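Eukaryotic translation initiation factor 2D (Homo sapiens, PDB 5W2F) delivers initiator tRNA to the P-site of the 40S ribosomal subunit without GTP, and is represented here by its C-terminal region. Local coordinates at residues S20-K23 / K24-L28; G172-V175 / H176-G179. All coordinates share one frame; numbering follows the deposited sequence.

Contact 1. Residues S20-K23 / K24-L28; sequences SGHK and KGSFL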
ATOM      1  N   SER A  20      11.318  -7.890  20.018  1.00 36.99           N
ATOM      2  CA  SER A  20      12.113  -7.327  18.924  1.00 37.92           C
ATOM      3  C   SER A  20      12.250  -5.804  18.995  1.00 42.74           C
ATOM      4  O   SER A  20      13.011  -5.229  18.230  1.00 42.95           O
ATOM      5  CB  SER A  20      11.516  -7.713  17.567  1.00 39.47           C
ATOM      6  OG  SER A  20      10.314  -7.006  17.339  1.00 41.17           O
ATOM      7  N   GLY A  21      11.471  -5.164  19.868  1.00 39.36           N
ATOM      8  CA  GLY A  21      11.552  -3.732  20.111  1.00 43.71           C
ATOM      9  C   GLY A  21      10.720  -2.894  19.157  1.00 42.04           C
ATOM     10  O   GLY A  21      11.025  -1.733  18.978  1.00 57.37           O
ATOM     11  N   HIS A  22       9.659  -3.491  18.581  1.00 44.12           N
ATOM     12  CA  HIS A  22       8.862  -2.782  17.568  1.00 36.60           C
ATOM     13  C   HIS A  22       7.462  -2.611  18.138  1.00 35.30           C
ATOM     14  O   HIS A  22       6.800  -3.578  18.483  1.00 45.76           O
ATOM     15  CB  HIS A  22       8.820  -3.641  16.295  1.00 36.50           C
ATOM     16  CG  HIS A  22      10.115  -3.631  15.557  1.00 38.77           C
ATOM     17  ND1 HIS A  22      10.956  -4.721  15.510  1.00 42.64           N
ATOM     18  CD2 HIS A  22      10.750  -2.635  14.898  1.00 41.42           C
ATOM     19  CE1 HIS A  22      12.040  -4.406  14.822  1.00 41.23           C
ATOM     20  NE2 HIS A  22      11.940  -3.146  14.439  1.00 42.89           N
ATOM     21  N   LYS A  23       7.043  -1.364  18.259  1.00 40.23           N
ATOM     22  CA  LYS A  23       5.797  -1.010  18.929  1.00 39.13           C
ATOM     23  C   LYS A  23       4.626  -1.008  17.958  1.00 36.56           C
ATOM     24  O   LYS A  23       4.806  -1.122  16.730  1.00 34.98           O
ATOM     25  CB  LYS A  23       5.934   0.374  19.591  1.00 43.73           C
ATOM     26  CG  LYS A  23       6.244   1.536  18.647  1.00 51.06           C
ATOM     27  CD  LYS A  23       6.224   2.867  19.389  1.00 59.80           C
ATOM     28  CE  LYS A  23       6.610   4.027  18.484  1.00 68.71           C
ATOM     29  NZ  LYS A  23       8.039   3.979  18.056  1.00 75.06           N
ATOM     30  N   LYS A  24       3.424  -0.866  18.504  1.00 34.11           N
ATOM     31  CA  LYS A  24       2.238  -0.614  17.690  1.00 36.33           C
ATOM     32  C   LYS A  24       2.542   0.566  16.789  1.00 31.23           C
ATOM     33  O   LYS A  24       3.027   1.608  17.268  1.00 34.86           O
ATOM     34  CB  LYS A  24       1.023  -0.288  18.562  1.00 38.05           C
ATOM     35  CG  LYS A  24      -0.174   0.294  17.819  1.00 43.73           C
ATOM     36  CD  LYS A  24      -1.313   0.590  18.781  1.00 53.94           C
ATOM     37  CE  LYS A  24      -2.566   1.050  18.046  1.00 61.84           C
ATOM     38  NZ  LYS A  24      -2.357   2.239  17.174  1.00 63.17           N
ATOM     39  N   GLY A  25       2.243   0.406  15.504  1.00 30.42           N
ATOM     40  CA  GLY A  25       2.497   1.448  14.521  1.00 32.16           C
ATOM     41  C   GLY A  25       3.854   1.418  13.834  1.00 30.55           C
ATOM     42  O   GLY A  25       4.099   2.227  12.928  1.00 31.04           O
ATOM     43  N   SER A  26       4.742   0.507  14.231  1.00 28.50           N
ATOM     44  CA  SER A  26       6.036   0.422  13.576  1.00 29.80           C
ATOM     45  C   SER A  26       5.825  -0.188  12.199  1.00 26.08           C
ATOM     46  O   SER A  26       4.912  -1.013  11.984  1.00 25.26           O
ATOM     47  CB  SER A  26       7.062  -0.368  14.393  1.00 40.55           C
ATOM     48  OG  SER A  26       6.519  -1.578  14.803  1.00 50.55           O
ATOM     49  N   PHE A  27       6.650   0.252  11.266  1.00 24.42           N
ATOM     50  CA  PHE A  27       6.619  -0.242   9.903  1.00 23.33           C
ATOM     51  C   PHE A  27       7.814  -1.143   9.657  1.00 25.10           C
ATOM     52  O   PHE A  27       8.950  -0.784   9.987  1.00 28.43           O
ATOM     53  CB  PHE A  27       6.619   0.929   8.929  1.00 23.24           C
ATOM     54  CG  PHE A  27       5.363   1.745   8.996  1.00 23.17           C
ATOM     55  CD1 PHE A  27       4.248   1.385   8.251  1.00 22.98           C
ATOM     56  CD2 PHE A  27       5.270   2.852   9.820  1.00 26.83           C
ATOM     57  CE1 PHE A  27       3.068   2.112   8.339  1.00 23.79           C
ATOM     58  CE2 PHE A  27       4.095   3.573   9.919  1.00 26.65           C
ATOM     59  CZ  PHE A  27       2.996   3.217   9.174  1.00 25.70           C
ATOM     60  N   LEU A  28       7.548  -2.294   9.044  1.00 24.01           N
ATOM     61  CA  LEU A  28       8.536  -3.325   8.835  1.00 23.72           C
ATOM     62  C   LEU A  28       8.488  -3.820   7.404  1.00 22.53           C
ATOM     63  O   LEU A  28       7.410  -3.940   6.811  1.00 22.70           O
ATOM     64  CB  LEU A  28       8.254  -4.507   9.780  1.00 24.17           C
ATOM     65  CG  LEU A  28       8.374  -4.215  11.278  1.00 28.56           C
ATOM     66  CD1 LEU A  28       7.823  -5.371  12.099  1.00 29.78           C
ATOM     67  CD2 LEU A  28       9.826  -3.954  11.605  1.00 32.90           C
TER

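Contact 2. Residues G172-V175 / H176-G179; sequences GNQV and HHLG. With FMT (formic acid), chain C; FMT (formic acid), chain D.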
ATOM      1  N   GLY A 172     -10.324  18.684 -21.733  1.00 20.33           N
ATOM      2  CA  GLY A 172      -9.748  18.059 -22.897  1.00 20.22           C
ATOM      3  C   GLY A 172      -9.115  16.704 -22.607  1.00 19.51           C
ATOM      4  O   GLY A 172      -9.273  16.146 -21.525  1.00 21.01           O
ATOM      5  N   ASN A 173      -8.414  16.193 -23.616  1.00 19.66           N
ATOM      6  CA  ASN A 173      -7.788  14.877 -23.587  1.00 18.28           C
ATOM      7  C   ASN A 173      -6.320  15.052 -23.283  1.00 19.01           C
ATOM      8  O   ASN A 173      -5.525  15.418 -24.159  1.00 21.33           O
ATOM      9  CB  ASN A 173      -8.016  14.181 -24.911  1.00 18.70           C
ATOM     10  CG  ASN A 173      -7.474  12.764 -24.934  1.00 18.94           C
ATOM     11  OD1 ASN A 173      -6.613  12.405 -24.122  1.00 20.30           O
ATOM     12  ND2 ASN A 173      -7.962  11.956 -25.879  1.00 19.34           N
ATOM     13  N   GLN A 174      -5.961  14.800 -22.022  1.00 17.95           N
ATOM     14  CA  GLN A 174      -4.640  15.164 -21.516  1.00 18.23           C
ATOM     15  C   GLN A 174      -3.858  13.982 -20.988  1.00 18.61           C
ATOM     16  O   GLN A 174      -2.866  14.170 -20.270  1.00 19.44           O
ATOM     17  CB  GLN A 174      -4.771  16.233 -20.424  1.00 19.99           C
ATOM     18  CG  GLN A 174      -5.651  17.413 -20.823  1.00 20.51           C
ATOM     19  CD  GLN A 174      -5.146  18.206 -22.022  1.00 21.41           C
ATOM     20  OE1 GLN A 174      -4.009  18.047 -22.485  1.00 22.81           O
ATOM     21  NE2 GLN A 174      -6.001  19.098 -22.516  1.00 23.56           N
ATOM     22  N   VAL A 175      -4.289  12.768 -21.342  1.00 17.59           N
ATOM     23  CA  VAL A 175      -3.698  11.558 -20.762  1.00 18.27           C
ATOM     24  C   VAL A 175      -2.179  11.499 -20.974  1.00 18.63           C
ATOM     25  O   VAL A 175      -1.427  11.136 -20.059  1.00 19.53           O
ATOM     26  CB  VAL A 175      -4.376  10.300 -21.309  1.00 18.12           C
ATOM     27  CG1 VAL A 175      -3.781   9.035 -20.694  1.00 18.53           C
ATOM     28  CG2 VAL A 175      -5.886  10.341 -21.113  1.00 19.25           C
ATOM     29  N   HIS A 176      -1.735  11.876 -22.166  1.00 17.91           N
ATOM     30  CA  HIS A 176      -0.300  11.878 -22.476  1.00 20.29           C
ATOM     31  C   HIS A 176       0.513  12.787 -21.570  1.00 21.63           C
ATOM     32  O   HIS A 176       1.643  12.467 -21.215  1.00 22.02           O
ATOM     33  CB  HIS A 176      -0.063  12.188 -23.950  1.00 21.11           C
ATOM     34  CG  HIS A 176      -0.646  13.488 -24.409  1.00 21.39           C
ATOM     35  ND1 HIS A 176      -2.009  13.698 -24.497  1.00 21.95           N
ATOM     36  CD2 HIS A 176      -0.055  14.643 -24.815  1.00 23.81           C
ATOM     37  CE1 HIS A 176      -2.229  14.931 -24.931  1.00 24.10           C
ATOM     38  NE2 HIS A 176      -1.060  15.515 -25.157  1.00 25.79           N
ATOM     39  N   HIS A 177      -0.072  13.896 -21.146  1.00 20.09           N
ATOM     40  CA  HIS A 177       0.610  14.782 -20.213  1.00 20.69           C
ATOM     41  C   HIS A 177       0.725  14.168 -18.817  1.00 20.49           C
ATOM     42  O   HIS A 177       1.706  14.425 -18.109  1.00 21.38           O
ATOM     43  CB  HIS A 177      -0.091  16.134 -20.146  1.00 21.06           C
ATOM     44  CG  HIS A 177      -0.016  16.909 -21.423  1.00 23.25           C
ATOM     45  ND1 HIS A 177       1.177  17.281 -22.012  1.00 24.91           N
ATOM     46  CD2 HIS A 177      -0.998  17.381 -22.226  1.00 24.46           C
ATOM     47  CE1 HIS A 177       0.920  17.958 -23.119  1.00 25.13           C
ATOM     48  NE2 HIS A 177      -0.392  18.049 -23.262  1.00 27.56           N
ATOM     49  N   LEU A 178      -0.273  13.386 -18.413  1.00 19.18           N
ATOM     50  CA  LEU A 178      -0.149  12.637 -17.159  1.00 19.24           C
ATOM     51  C   LEU A 178       0.937  11.574 -17.251  1.00 18.95           C
ATOM     52  O   LEU A 178       1.602  11.291 -16.259  1.00 20.16           O
ATOM     53  CB  LEU A 178      -1.461  11.975 -16.731  1.00 19.48           C
ATOM     54  CG  LEU A 178      -2.438  12.834 -15.956  1.00 21.34           C
ATOM     55  CD1 LEU A 178      -1.835  13.252 -14.618  1.00 19.87           C
ATOM     56  CD2 LEU A 178      -2.905  14.039 -16.755  1.00 22.71           C
ATOM     57  N   GLY A 179       1.091  10.951 -18.414  1.00 19.91           N
ATOM     58  CA  GLY A 179       2.207  10.033 -18.598  1.00 20.59           C
ATOM     59  C   GLY A 179       3.533  10.713 -18.335  1.00 19.73           C
ATOM     60  O   GLY A 179       4.366  10.205 -17.573  1.00 20.87           O
TER
HETATM   61  C   FMT C 602       4.171  15.823 -22.277  1.00 36.69           C
HETATM   62  O1  FMT C 602       5.392  15.786 -22.374  1.00 44.65           O
HETATM   63  O2  FMT C 602       3.648  16.703 -21.432  1.00 33.44           O
HETATM   64  C   FMT D 603     -10.373  13.894 -28.634  1.00 33.91           C
HETATM   65  O1  FMT D 603      -9.627  13.442 -27.797  1.00 29.36           O
HETATM   66  O2  FMT D 603     -11.484  13.220 -28.864  1.00 43.33           O
HETATM   67  O   HOH W   1      -4.037  11.697 -24.562  1.00 19.45           O
HETATM   68  O   HOH W   2      -2.788  19.063 -24.605  1.00 40.31           O

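Contact 1. Residues S20-K23 / K24-L28
K23 and S26 close a type II beta turn that leads into the short edge strand 27-28 of the SWIB/MDM2 domain. The turn is closed by a hydrogen bond from S26 N to K23 O, 3.0 Å long, which arrives from above the carbonyl plane. The side chain of S26 doubles this link: with OG set between its own backbone N and carbonyl carbon (chi1 49°), the hydroxyl folds back over the turn and donates to the same K23 O at 2.6 Å, this time in the carbonyl plane. One acceptor is thus gripped by two donors of one residue, and OG also lies 3.4 Å from CB of H22. G25 occupies the third turn position with positive phi. Ahead of the turn, G21 is the C-prime residue of a Schellman motif ending the preceding helix. I36 of helix 30-43 touches H22 and L28, and the V9 backbone hydrogen-bonds with that of G25 and S26. ND1 of H22 donates a hydrogen bond to S20 OG, 3.0 Å away and close to the ring plane, which helps fix the imidazole's rotation; S20 OG is also bonded to F17 O. Over one face of that ring, L28 places CD2 in a CH-pi contact 3.7 Å from the centroid.

Contact 2. Residues G172-V175 / H176-G179
The first turn of helix 175-185 in the SUI1 domain starts here, with Q174 at the N-cap. Its carbonyl O accepts from L178 N at 3.3 Å in the carbonyl plane and, weakly because of a bent angle, from H177 N; G179 N continues the helical pattern by bonding to V175 O. The Q174 side chain turns back at chi2 (-62°), bringing its amide beside the H177 imidazole. Amide and ring are nearly coplanar, 24° apart, and OE1 lies at the ring edge, 3.1 Å from CD2 of H177. Water 2 completes this edge: it donates to OE1 of Q174 and is hydrogen-bonded to NE2 of H177 at 2.9 Å. The other end of the amide, NE2, donates to Q171 O, a carbonyl acceptor, which settles which end is the NH2. On the far side of the H177 ring, ND1 donates almost straight to O2 of a formic acid molecule, 2.6 Å away. H176 puts CG between its backbone N and carbonyl carbon (chi1 57°), which swings the imidazole back toward the loop, with CE1 3.4 Å from N173 O near the ring plane. Water 1 joins ND1 of H176 to OD1 of N173, while ND2 of N173 donates to O1 of a second formic acid at 2.9 Å. Both formic acids probably come from the crystallisation liquor; R149 also binds the first and K125 the second. Beneath the turn, V175 packs on I115 and L117 of strand 113-121, L178 reaches I115, V129 of strand 124-130 and L146 of helix 139-150, and T127 of strand 124-130 hydrogen-bonds to Q174 N and G172 O.

Both contacts are local and follow in series, without nesting or crossing. From the N terminus, contact 1 comes first: it closes the loop between helix 14-17 and strand 27-28, the outermost strand beside 4-8 in a four-stranded antiparallel sheet, just before helix 30-43 of the SWIB/MDM2 region. Strands 91-96 and 104-107 of that sheet then lead into the SUI1 region. There contact 2 closes the passage from strand 166-171 to helix 175-185, joining the five-stranded mixed sheet to a helix packed against it. The centres of contacts 1 and 2 are about 41 Å apart, on opposite sides of the chain's centre. The nearest atoms of the two contacts are about 26 Å apart.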